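Pyridoxamine 5'-phosphate oxidase-related, FMN-binding protein (Paracoccus denitrificans, PDB 6VNA) is probably a noncanonical heme oxygenase that degrades c-type heme, built on the FMN-binding fold of the pyridoxamine 5'-phosphate oxidase family. Local coordinates at residues A99-P104 with D127-R132; Q47-G52 with E106-R111; D51-A56 with R132-S137; L29-P34 with A65-V70. All coordinates share one frame; numbering follows the deposited sequence.

Interaction 1: residues A99-P104 with D127-R132; sequences AVPAEP and DFRFWR
The Trp131 indole is overlapped on one face by the pyrrolidine of Pro101, a CH-pi contact in which Pro101 CG stands 4.3 Å from the centroid of the six-membered ring of Trp131, 22° off the ring normal. CG is displaced toward the rim rather than over the ring centre. The two side chains run alongside each other, and Pro101 CD continues the overlap toward CZ3 of Trp131. At the same end of the indole, Ala99 CB comes within 3.5 Å of Trp131 CE3, so alternate residues of one strand receive a single ring. Beyond the proline, Arg129, bent at chi3, lies alongside the pyrrolidine of Pro101 and brings NH2 to 3.4 Å from Pro101 CB.

The backbone evidence is an antiparallel register in which Val100 and Arg132 form a hydrogen-bonded pair. Val100 N donates to Arg132 O at 2.8 Å, nearly along the C=O axis, and Arg132 N returns a bond to Val100 O at 2.9 Å. Pro101 faces Trp131 in a non-hydrogen-bonded pair, where its lack of an N-H costs no bond across the strands. One residue on, Ala102 N meets Phe130 O at 3.0 Å with a straight N-H (165°), although the donor lies above the carbonyl plane. Ala102 CB packs 3.8 Å from Phe130 CB. The strands run antiparallel but splayed, their directions 136° apart. Strand 128-135 runs between strands 92-101 and 54-59, Leu68 of helix 63-70 touches both Ala99 and Trp131, and Phe130 meets Trp112 of helix 108-115 edge-to-face.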
# COMPACT_ATOMS: atom_id res chain seq x y z
N ALA A 99 -2.08 -14.09 -0.16
CA ALA A 99 -3.00 -14.06 0.99
C ALA A 99 -3.57 -15.47 1.20
O ALA A 99 -3.84 -16.14 0.20
CB ALA A 99 -4.09 -13.05 0.76
N VAL A 100 -3.75 -15.86 2.45
CA VAL A 100 -4.30 -17.17 2.88
C VAL A 100 -5.18 -16.93 4.10
O VAL A 100 -4.69 -16.42 5.09
CB VAL A 100 -3.18 -18.17 3.22
CG1 VAL A 100 -3.74 -19.52 3.68
CG2 VAL A 100 -2.22 -18.35 2.05
N PRO A 101 -6.48 -17.28 4.09
CA PRO A 101 -7.29 -17.21 5.30
C PRO A 101 -6.57 -17.91 6.46
O PRO A 101 -5.98 -18.95 6.27
CB PRO A 101 -8.59 -17.93 4.92
CG PRO A 101 -8.67 -17.75 3.41
CD PRO A 101 -7.23 -17.78 2.93
N ALA A 102 -6.58 -17.29 7.63
CA ALA A 102 -5.84 -17.77 8.81
C ALA A 102 -6.84 -18.45 9.75
O ALA A 102 -7.96 -17.91 9.93
CB ALA A 102 -5.15 -16.62 9.49
N GLU A 103 -6.41 -19.58 10.32
CA GLU A 103 -7.21 -20.47 11.19
C GLU A 103 -7.94 -19.65 12.25
O GLU A 103 -7.60 -18.49 12.51
CB GLU A 103 -6.33 -21.52 11.89
CG GLU A 103 -5.09 -21.96 11.11
CD GLU A 103 -5.33 -22.62 9.77
OE1 GLU A 103 -6.43 -22.46 9.21
OE2 GLU A 103 -4.40 -23.30 9.28
N PRO A 104 -8.99 -20.21 12.90
CA PRO A 104 -9.42 -19.70 14.20
C PRO A 104 -8.26 -19.93 15.20
O PRO A 104 -7.54 -20.91 15.03
CB PRO A 104 -10.68 -20.51 14.53
CG PRO A 104 -10.59 -21.75 13.65
CD PRO A 104 -9.80 -21.34 12.42
N ASP A 127 -18.00 -9.38 11.17
CA ASP A 127 -17.76 -9.75 9.75
C ASP A 127 -16.25 -9.73 9.44
O ASP A 127 -15.91 -9.79 8.25
CB ASP A 127 -18.54 -8.82 8.81
CG ASP A 127 -18.83 -7.43 9.36
OD1 ASP A 127 -19.32 -7.35 10.51
OD2 ASP A 127 -18.57 -6.44 8.65
N PHE A 128 -15.38 -9.68 10.45
CA PHE A 128 -13.93 -9.38 10.30
C PHE A 128 -13.11 -10.67 10.36
O PHE A 128 -13.43 -11.54 11.17
CB PHE A 128 -13.48 -8.36 11.33
CG PHE A 128 -13.65 -6.93 10.87
CD1 PHE A 128 -14.85 -6.27 11.07
CD2 PHE A 128 -12.62 -6.27 10.21
CE1 PHE A 128 -15.00 -4.96 10.62
CE2 PHE A 128 -12.78 -4.97 9.77
CZ PHE A 128 -13.98 -4.33 9.96
N ARG A 129 -12.07 -10.75 9.53
CA ARG A 129 -11.33 -12.01 9.27
C ARG A 129 -9.83 -11.78 9.18
O ARG A 129 -9.39 -10.79 8.54
CB ARG A 129 -11.74 -12.58 7.91
CG ARG A 129 -13.10 -13.26 7.88
CD ARG A 129 -13.25 -13.84 6.48
NE ARG A 129 -12.54 -15.10 6.29
CZ ARG A 129 -12.47 -15.76 5.14
NH1 ARG A 129 -13.04 -15.30 4.03
NH2 ARG A 129 -11.81 -16.91 5.09
N PHE A 130 -9.07 -12.76 9.67
CA PHE A 130 -7.60 -12.79 9.60
C PHE A 130 -7.17 -13.45 8.29
O PHE A 130 -7.73 -14.51 7.96
CB PHE A 130 -7.01 -13.53 10.81
CG PHE A 130 -7.13 -12.77 12.10
CD1 PHE A 130 -6.25 -11.75 12.42
CD2 PHE A 130 -8.15 -13.07 13.00
CE1 PHE A 130 -6.36 -11.06 13.62
CE2 PHE A 130 -8.25 -12.38 14.20
CZ PHE A 130 -7.36 -11.38 14.50
N TRP A 131 -6.21 -12.82 7.62
CA TRP A 131 -5.45 -13.32 6.44
C TRP A 131 -3.94 -13.30 6.72
O TRP A 131 -3.44 -12.21 7.06
CB TRP A 131 -5.72 -12.43 5.23
CG TRP A 131 -7.13 -12.43 4.73
CD1 TRP A 131 -8.21 -11.77 5.24
CD2 TRP A 131 -7.58 -13.08 3.54
NE1 TRP A 131 -9.32 -12.00 4.46
CE2 TRP A 131 -8.96 -12.80 3.41
CE3 TRP A 131 -6.95 -13.89 2.59
CZ2 TRP A 131 -9.72 -13.30 2.36
CZ3 TRP A 131 -7.70 -14.39 1.55
CH2 TRP A 131 -9.06 -14.09 1.44
N ARG A 132 -3.25 -14.42 6.53
CA ARG A 132 -1.77 -14.47 6.48
C ARG A 132 -1.34 -14.04 5.08
O ARG A 132 -1.90 -14.56 4.12
CB ARG A 132 -1.23 -15.87 6.78
CG ARG A 132 -1.41 -16.29 8.23
CD ARG A 132 -1.15 -17.78 8.42
NE ARG A 132 0.15 -18.19 7.92
CZ ARG A 132 1.28 -18.20 8.62
NH1 ARG A 132 1.30 -17.78 9.87
NH2 ARG A 132 2.39 -18.61 8.05

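Interaction 2: residues Q47-G52 with E106-R111; sequences QTDADG and ENRRAR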
# COMPACT_ATOMS: atom_id res chain seq x y z
N GLN A 47 -0.42 -6.78 11.61
CA GLN A 47 0.63 -7.20 12.57
C GLN A 47 1.31 -8.44 11.98
O GLN A 47 1.04 -8.74 10.81
CB GLN A 47 -0.04 -7.47 13.92
CG GLN A 47 -0.78 -6.26 14.46
CD GLN A 47 -1.38 -6.54 15.82
OE1 GLN A 47 -0.95 -7.46 16.53
NE2 GLN A 47 -2.40 -5.80 16.18
N THR A 48 2.17 -9.10 12.74
CA THR A 48 2.73 -10.44 12.44
C THR A 48 2.02 -11.45 13.34
O THR A 48 1.48 -11.00 14.33
CB THR A 48 4.24 -10.43 12.69
OG1 THR A 48 4.40 -10.07 14.06
CG2 THR A 48 4.97 -9.46 11.80
N ASP A 49 2.01 -12.76 13.04
CA ASP A 49 1.72 -13.77 14.10
C ASP A 49 3.05 -14.40 14.54
O ASP A 49 4.12 -13.87 14.13
CB ASP A 49 0.57 -14.74 13.78
CG ASP A 49 0.59 -15.46 12.45
OD1 ASP A 49 1.62 -15.38 11.74
OD2 ASP A 49 -0.44 -16.11 12.14
N ALA A 50 2.97 -15.44 15.38
CA ALA A 50 4.07 -16.11 16.12
C ALA A 50 5.32 -16.28 15.25
O ALA A 50 6.40 -15.85 15.71
CB ALA A 50 3.58 -17.44 16.63
N ASP A 51 5.19 -16.86 14.06
CA ASP A 51 6.31 -17.13 13.11
C ASP A 51 6.75 -15.85 12.37
O ASP A 51 7.64 -15.96 11.50
CB ASP A 51 5.93 -18.22 12.10
CG ASP A 51 4.77 -17.88 11.18
OD1 ASP A 51 4.01 -16.92 11.48
OD2 ASP A 51 4.62 -18.58 10.15
N GLY A 52 6.16 -14.69 12.68
CA GLY A 52 6.60 -13.38 12.15
C GLY A 52 6.12 -13.12 10.73
O GLY A 52 6.72 -12.27 10.03
N GLU A 106 -7.49 -18.64 19.58
CA GLU A 106 -7.76 -17.87 20.82
C GLU A 106 -6.55 -16.99 21.16
O GLU A 106 -6.75 -15.84 21.60
CB GLU A 106 -8.09 -18.82 21.97
CG GLU A 106 -9.41 -19.55 21.82
CD GLU A 106 -10.63 -18.69 22.13
OE1 GLU A 106 -10.86 -17.72 21.40
OE2 GLU A 106 -11.33 -18.99 23.12
N ASN A 107 -5.34 -17.53 20.96
CA ASN A 107 -4.06 -16.81 21.23
C ASN A 107 -3.91 -15.65 20.25
O ASN A 107 -3.50 -14.56 20.69
CB ASN A 107 -2.86 -17.76 21.22
CG ASN A 107 -2.54 -18.29 22.60
OD1 ASN A 107 -2.72 -19.47 22.88
ND2 ASN A 107 -2.10 -17.41 23.49
N ARG A 108 -4.25 -15.86 18.97
CA ARG A 108 -4.17 -14.84 17.90
C ARG A 108 -5.08 -13.66 18.26
O ARG A 108 -4.60 -12.52 18.25
CB ARG A 108 -4.58 -15.45 16.55
CG ARG A 108 -4.55 -14.47 15.39
CD ARG A 108 -3.94 -15.09 14.14
NE ARG A 108 -4.60 -16.34 13.80
CZ ARG A 108 -4.05 -17.35 13.15
NH1 ARG A 108 -2.79 -17.29 12.75
NH2 ARG A 108 -4.77 -18.43 12.90
N ARG A 109 -6.34 -13.95 18.57
CA ARG A 109 -7.33 -12.93 19.00
C ARG A 109 -7.06 -12.61 20.47
O ARG A 109 -7.76 -13.20 21.33
CB ARG A 109 -8.75 -13.45 18.75
CG ARG A 109 -9.86 -12.41 18.92
CD ARG A 109 -11.24 -12.92 18.53
NE ARG A 109 -11.68 -14.05 19.34
CZ ARG A 109 -11.49 -15.34 19.03
NH1 ARG A 109 -10.88 -15.71 17.92
NH2 ARG A 109 -11.93 -16.27 19.86
N ALA A 110 -6.06 -11.77 20.75
CA ALA A 110 -5.51 -11.50 22.11
C ALA A 110 -4.11 -10.91 21.99
O ALA A 110 -3.89 -9.82 22.53
CB ALA A 110 -5.49 -12.76 22.96
N ARG A 111 -3.19 -11.64 21.35
CA ARG A 111 -1.92 -11.06 20.85
C ARG A 111 -2.26 -9.72 20.19
O ARG A 111 -1.66 -8.67 20.53
CB ARG A 111 -1.26 -12.03 19.86
CG ARG A 111 0.18 -11.69 19.49
CD ARG A 111 0.71 -12.62 18.40
NE ARG A 111 2.15 -12.49 18.13
CZ ARG A 111 2.74 -11.51 17.45
NH1 ARG A 111 2.02 -10.52 16.94
NH2 ARG A 111 4.05 -11.51 17.27
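This is a polar contact between a hairpin turn and the first turn of a helix, at the place where strand 39-48 ends and helix 108-115 leans against the connection to strand 54-59. Its charged element is the salt bridge of Asp49 with Arg108: OD2 of Asp49 lies 2.7 Å from NH1 of Arg108. The bond is weak as a hydrogen bond, since the N-H...O angle is only 124°, and the carboxylate and guanidinium planes are turned 35° from each other. Asp49 holds CG in the crowded position between its N and carbonyl carbon, while Arg108, bent at chi2 and chi3, comes alongside it. Asp49 OD1 is also paired with Arg132, and Arg108 NH2 with Glu103 O, so each group has a second partner.

Arg111 reaches across from the helix with its chain extended from CG to NE. Its NH1 comes 2.7 Å from Thr48 O, yet the carbonyl oxygen stands over the guanidinium face and the angle is too poor for a hydrogen bond. NH2 lies 3.5 Å from Thr48 OG1, and the two side chains cross obliquely. Gln47 sends its NE2 to Trp112 O.

Gly52 N bonds to Asp49 O at 2.6 Å, closing a type I beta turn, and Gly52 then takes a positive phi (79°). The arrangement is that of a beta hairpin of strands 39-48 and 54-59 whose connection contains a type I turn, with Arg108 salt-bridged to it and Arg111 laid against it.

Interaction 3: residues D51-A56 with R132-S137; sequences DGVPLA and RIEPVS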
# COMPACT_ATOMS: atom_id res chain seq x y z
N ASP A 51 5.19 -16.86 14.06
CA ASP A 51 6.31 -17.13 13.11
C ASP A 51 6.75 -15.85 12.37
O ASP A 51 7.64 -15.96 11.50
CB ASP A 51 5.93 -18.22 12.10
CG ASP A 51 4.77 -17.88 11.18
OD1 ASP A 51 4.01 -16.92 11.48
OD2 ASP A 51 4.62 -18.58 10.15
N GLY A 52 6.16 -14.69 12.68
CA GLY A 52 6.60 -13.38 12.15
C GLY A 52 6.12 -13.12 10.73
O GLY A 52 6.72 -12.27 10.03
N VAL A 53 5.08 -13.84 10.31
CA VAL A 53 4.46 -13.75 8.96
C VAL A 53 3.39 -12.66 9.03
O VAL A 53 2.58 -12.66 9.96
CB VAL A 53 3.86 -15.11 8.53
CG1 VAL A 53 2.97 -15.01 7.30
CG2 VAL A 53 4.97 -16.13 8.32
N PRO A 54 3.39 -11.70 8.08
CA PRO A 54 2.39 -10.64 8.07
C PRO A 54 0.97 -11.20 8.22
O PRO A 54 0.66 -12.21 7.64
CB PRO A 54 2.53 -9.98 6.70
CG PRO A 54 3.97 -10.27 6.31
CD PRO A 54 4.32 -11.61 6.96
N LEU A 55 0.15 -10.54 9.03
CA LEU A 55 -1.21 -11.01 9.36
C LEU A 55 -2.12 -9.79 9.28
O LEU A 55 -1.87 -8.85 10.03
CB LEU A 55 -1.20 -11.59 10.78
CG LEU A 55 -2.54 -12.07 11.32
CD1 LEU A 55 -3.02 -13.31 10.57
CD2 LEU A 55 -2.42 -12.36 12.82
N ALA A 56 -3.10 -9.82 8.38
CA ALA A 56 -4.00 -8.69 8.08
C ALA A 56 -5.34 -9.00 8.75
O ALA A 56 -5.64 -10.18 8.94
CB ALA A 56 -4.11 -8.54 6.58
N ARG A 132 -3.25 -14.42 6.53
CA ARG A 132 -1.77 -14.47 6.48
C ARG A 132 -1.34 -14.04 5.08
O ARG A 132 -1.90 -14.56 4.12
CB ARG A 132 -1.23 -15.87 6.78
CG ARG A 132 -1.41 -16.29 8.23
CD ARG A 132 -1.15 -17.78 8.42
NE ARG A 132 0.15 -18.19 7.92
CZ ARG A 132 1.28 -18.20 8.62
NH1 ARG A 132 1.30 -17.78 9.87
NH2 ARG A 132 2.39 -18.61 8.05
N ILE A 133 -0.38 -13.13 4.97
CA ILE A 133 0.18 -12.73 3.65
C ILE A 133 1.59 -13.29 3.61
O ILE A 133 2.49 -12.66 4.19
CB ILE A 133 0.08 -11.21 3.43
CG1 ILE A 133 -1.39 -10.78 3.48
CG2 ILE A 133 0.72 -10.81 2.11
CD1 ILE A 133 -1.59 -9.33 3.70
N GLU A 134 1.73 -14.46 2.99
CA GLU A 134 2.98 -15.25 2.96
C GLU A 134 3.92 -14.61 1.96
O GLU A 134 3.57 -14.47 0.79
CB GLU A 134 2.70 -16.71 2.62
CG GLU A 134 1.89 -17.42 3.68
CD GLU A 134 1.38 -18.79 3.26
OE1 GLU A 134 1.60 -19.16 2.09
OE2 GLU A 134 0.75 -19.48 4.10
N PRO A 135 5.10 -14.13 2.39
CA PRO A 135 6.00 -13.43 1.48
C PRO A 135 6.70 -14.37 0.50
O PRO A 135 7.10 -15.44 0.87
CB PRO A 135 7.02 -12.74 2.41
CG PRO A 135 6.96 -13.53 3.70
CD PRO A 135 5.56 -14.10 3.79
N VAL A 136 6.83 -13.87 -0.73
CA VAL A 136 7.68 -14.42 -1.82
C VAL A 136 8.96 -13.57 -1.89
O VAL A 136 10.04 -14.17 -1.87
CB VAL A 136 6.90 -14.40 -3.15
CG1 VAL A 136 7.77 -14.77 -4.33
CG2 VAL A 136 5.67 -15.28 -3.09
N SER A 137 8.82 -12.24 -2.00
CA SER A 137 9.95 -11.28 -2.15
C SER A 137 9.68 -9.93 -1.44
O SER A 137 8.53 -9.67 -1.01
CB SER A 137 10.25 -11.07 -3.61
OG SER A 137 9.36 -10.14 -4.19
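The charged part of the contact is an end-on grip of Asp51 by Arg132, tip to tip. NH2 of Arg132 bonds OD2 of Asp51 at 3.1 Å (162°), and NH1 of Arg132 bonds OD1 of Asp51 at a longer 3.3 Å. Both oxygens use their syn lone pairs and lie near the guanidinium plane, which is tilted 31° from the carboxylate. NH1 also pairs with Asp49, so two acidic groups close to each other share one cation, which probably eases their mutual repulsion.

Packing accompanies it. Val53 crosses Arg132 at about a right angle, its CG1 3.7 Å above one guanidinium face and offset toward the rim. Ala56 CB meets Ile133 CD1 at 3.9 Å, and Pro54 CD lies 4.2 Å from Pro135 CD.

One backbone bond joins the two segments: Ile133 N donates to Pro54 O at 3.0 Å (168°), with the donor above the carbonyl plane; Ala56 with Trp131 adds the next. Leu55 and Arg132 form an antiparallel non-hydrogen-bonded pair, and Leu55 CD1 rests against Arg132 CG.

Strand 54-59 here lies between strands 39-48 and 128-135; Pro54 also touches Leu46 and Leu76, and Val53 and Pro135 pack against Leu156 of helix 152-156.

Interaction 4: residues L29-P34 with A65-V70; sequences LGTLDP and ARALAV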
# COMPACT_ATOMS: atom_id res chain seq x y z
N LEU A 29 -2.21 -2.04 1.72
CA LEU A 29 -2.37 -3.37 1.06
C LEU A 29 -2.70 -3.13 -0.42
O LEU A 29 -3.59 -2.30 -0.73
CB LEU A 29 -3.47 -4.16 1.76
CG LEU A 29 -3.97 -5.41 1.03
CD1 LEU A 29 -2.96 -6.55 1.12
CD2 LEU A 29 -5.31 -5.83 1.60
N GLY A 30 -1.93 -3.76 -1.29
CA GLY A 30 -2.25 -3.87 -2.72
C GLY A 30 -3.03 -5.14 -3.04
O GLY A 30 -2.56 -6.26 -2.68
N THR A 31 -4.17 -4.98 -3.70
CA THR A 31 -4.93 -6.11 -4.31
C THR A 31 -5.23 -5.83 -5.79
O THR A 31 -5.12 -4.65 -6.25
CB THR A 31 -6.20 -6.42 -3.52
OG1 THR A 31 -7.04 -5.26 -3.44
CG2 THR A 31 -5.86 -6.96 -2.15
N LEU A 32 -5.58 -6.88 -6.52
CA LEU A 32 -5.96 -6.77 -7.95
C LEU A 32 -7.47 -6.53 -8.02
O LEU A 32 -8.21 -7.37 -7.51
CB LEU A 32 -5.51 -8.02 -8.69
CG LEU A 32 -3.99 -8.21 -8.75
CD1 LEU A 32 -3.64 -9.53 -9.39
CD2 LEU A 32 -3.31 -7.09 -9.49
N ASP A 33 -7.88 -5.40 -8.60
CA ASP A 33 -9.31 -5.11 -8.91
C ASP A 33 -9.84 -6.17 -9.87
O ASP A 33 -9.34 -6.30 -11.00
CB ASP A 33 -9.45 -3.70 -9.49
CG ASP A 33 -10.85 -3.45 -10.03
OD1 ASP A 33 -11.79 -3.69 -9.26
OD2 ASP A 33 -10.97 -3.05 -11.22
N PRO A 34 -10.80 -7.03 -9.46
CA PRO A 34 -11.28 -8.12 -10.33
C PRO A 34 -11.65 -7.64 -11.74
O PRO A 34 -11.04 -8.07 -12.70
CB PRO A 34 -12.49 -8.69 -9.58
CG PRO A 34 -12.19 -8.36 -8.12
CD PRO A 34 -11.45 -7.03 -8.15
N ALA A 65 -11.03 -7.33 0.46
CA ALA A 65 -11.32 -8.72 0.90
C ALA A 65 -11.92 -9.51 -0.29
O ALA A 65 -11.51 -10.66 -0.53
CB ALA A 65 -12.26 -8.70 2.08
N ARG A 66 -12.82 -8.88 -1.04
CA ARG A 66 -13.45 -9.49 -2.24
C ARG A 66 -12.37 -9.70 -3.29
O ARG A 66 -12.38 -10.76 -3.91
CB ARG A 66 -14.59 -8.62 -2.77
CG ARG A 66 -15.76 -8.55 -1.81
CD ARG A 66 -17.00 -8.00 -2.44
NE ARG A 66 -17.17 -6.58 -2.24
CZ ARG A 66 -16.76 -5.64 -3.06
NH1 ARG A 66 -16.07 -5.94 -4.14
NH2 ARG A 66 -17.02 -4.39 -2.77
N ALA A 67 -11.47 -8.75 -3.48
CA ALA A 67 -10.38 -8.89 -4.47
C ALA A 67 -9.56 -10.13 -4.10
O ALA A 67 -9.23 -10.91 -5.01
CB ALA A 67 -9.52 -7.65 -4.52
N LEU A 68 -9.28 -10.31 -2.81
CA LEU A 68 -8.41 -11.42 -2.33
C LEU A 68 -9.10 -12.75 -2.56
O LEU A 68 -8.44 -13.65 -3.07
CB LEU A 68 -8.08 -11.27 -0.84
CG LEU A 68 -6.95 -10.30 -0.50
CD1 LEU A 68 -6.72 -10.34 1.00
CD2 LEU A 68 -5.66 -10.63 -1.26
N ALA A 69 -10.38 -12.83 -2.19
CA ALA A 69 -11.29 -13.99 -2.39
C ALA A 69 -11.18 -14.53 -3.83
O ALA A 69 -11.09 -15.76 -4.02
CB ALA A 69 -12.70 -13.58 -2.05
N VAL A 70 -11.09 -13.63 -4.81
CA VAL A 70 -11.05 -13.96 -6.26
C VAL A 70 -9.60 -14.19 -6.70
O VAL A 70 -9.40 -15.08 -7.54
CB VAL A 70 -11.72 -12.82 -7.05
CG1 VAL A 70 -11.51 -12.94 -8.55
CG2 VAL A 70 -13.20 -12.74 -6.71
O HOH W 1 -8.79 -9.90 -7.22
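No flat side chain takes part here; the puckered Pro34 ring brings CG to 4.1 Å from Ala67 CA. Its CD lies 4.2 Å from Ala67 CB, and its CB makes a looser approach to Val70 CG1, so the proline sits beside two residues three apart on the helix.

Ala67 is the residue on which the contact converges. Its methyl comes 3.3 Å from Leu32 O and 3.6 Å from Thr31 OG1. Thr31 keeps OG1 in the crowded position between N and carbonyl carbon (chi1 58°), which sends CG2 beside the backbone N. From there CG2 meets Leu68 CD2 at 3.8 Å, the two side chains crossing at about a right angle.

No direct hydrogen bond joins the segments, but one water bridges them. It donates to Leu32 O at 2.6 Å and to Ala67 O at 2.5 Å, tying a strand-end carbonyl to a helix carbonyl.

The strand and helix axes approach to 7.5 Å at 54°. Leu32 also packs on Leu32 of the second subunit, so this is a short helix laid against a sheet strand close to the dimer interface, in a fold consistent with the split barrel of the FMN-binding clan.

Interactions 1, 2 and 3 form a continuous patch, with centres 12 Å apart in each pair. Arg132, shared by interactions 1 and 3, joins them to interaction 2 through a salt bridge from NH1 to Asp49 OD1 (3.1 Å). Strand 128-135 is tied to strand 54-59 by Ala56 N and Trp131 O at 2.7 Å, and the 106-111 helix start reaches the end of 99-104 through Arg108 NH2 and Glu103 O at 2.9 Å. Interaction 4 meets the patch through Leu68, whose CD2 is 3.5 Å from Ala99 CB, and through Leu29 CD1, 4.0 Å from Ile133 CD1, but stays about 11 Å from interaction 2 between nearest atoms. None of the four contacts includes heme or FMN atoms.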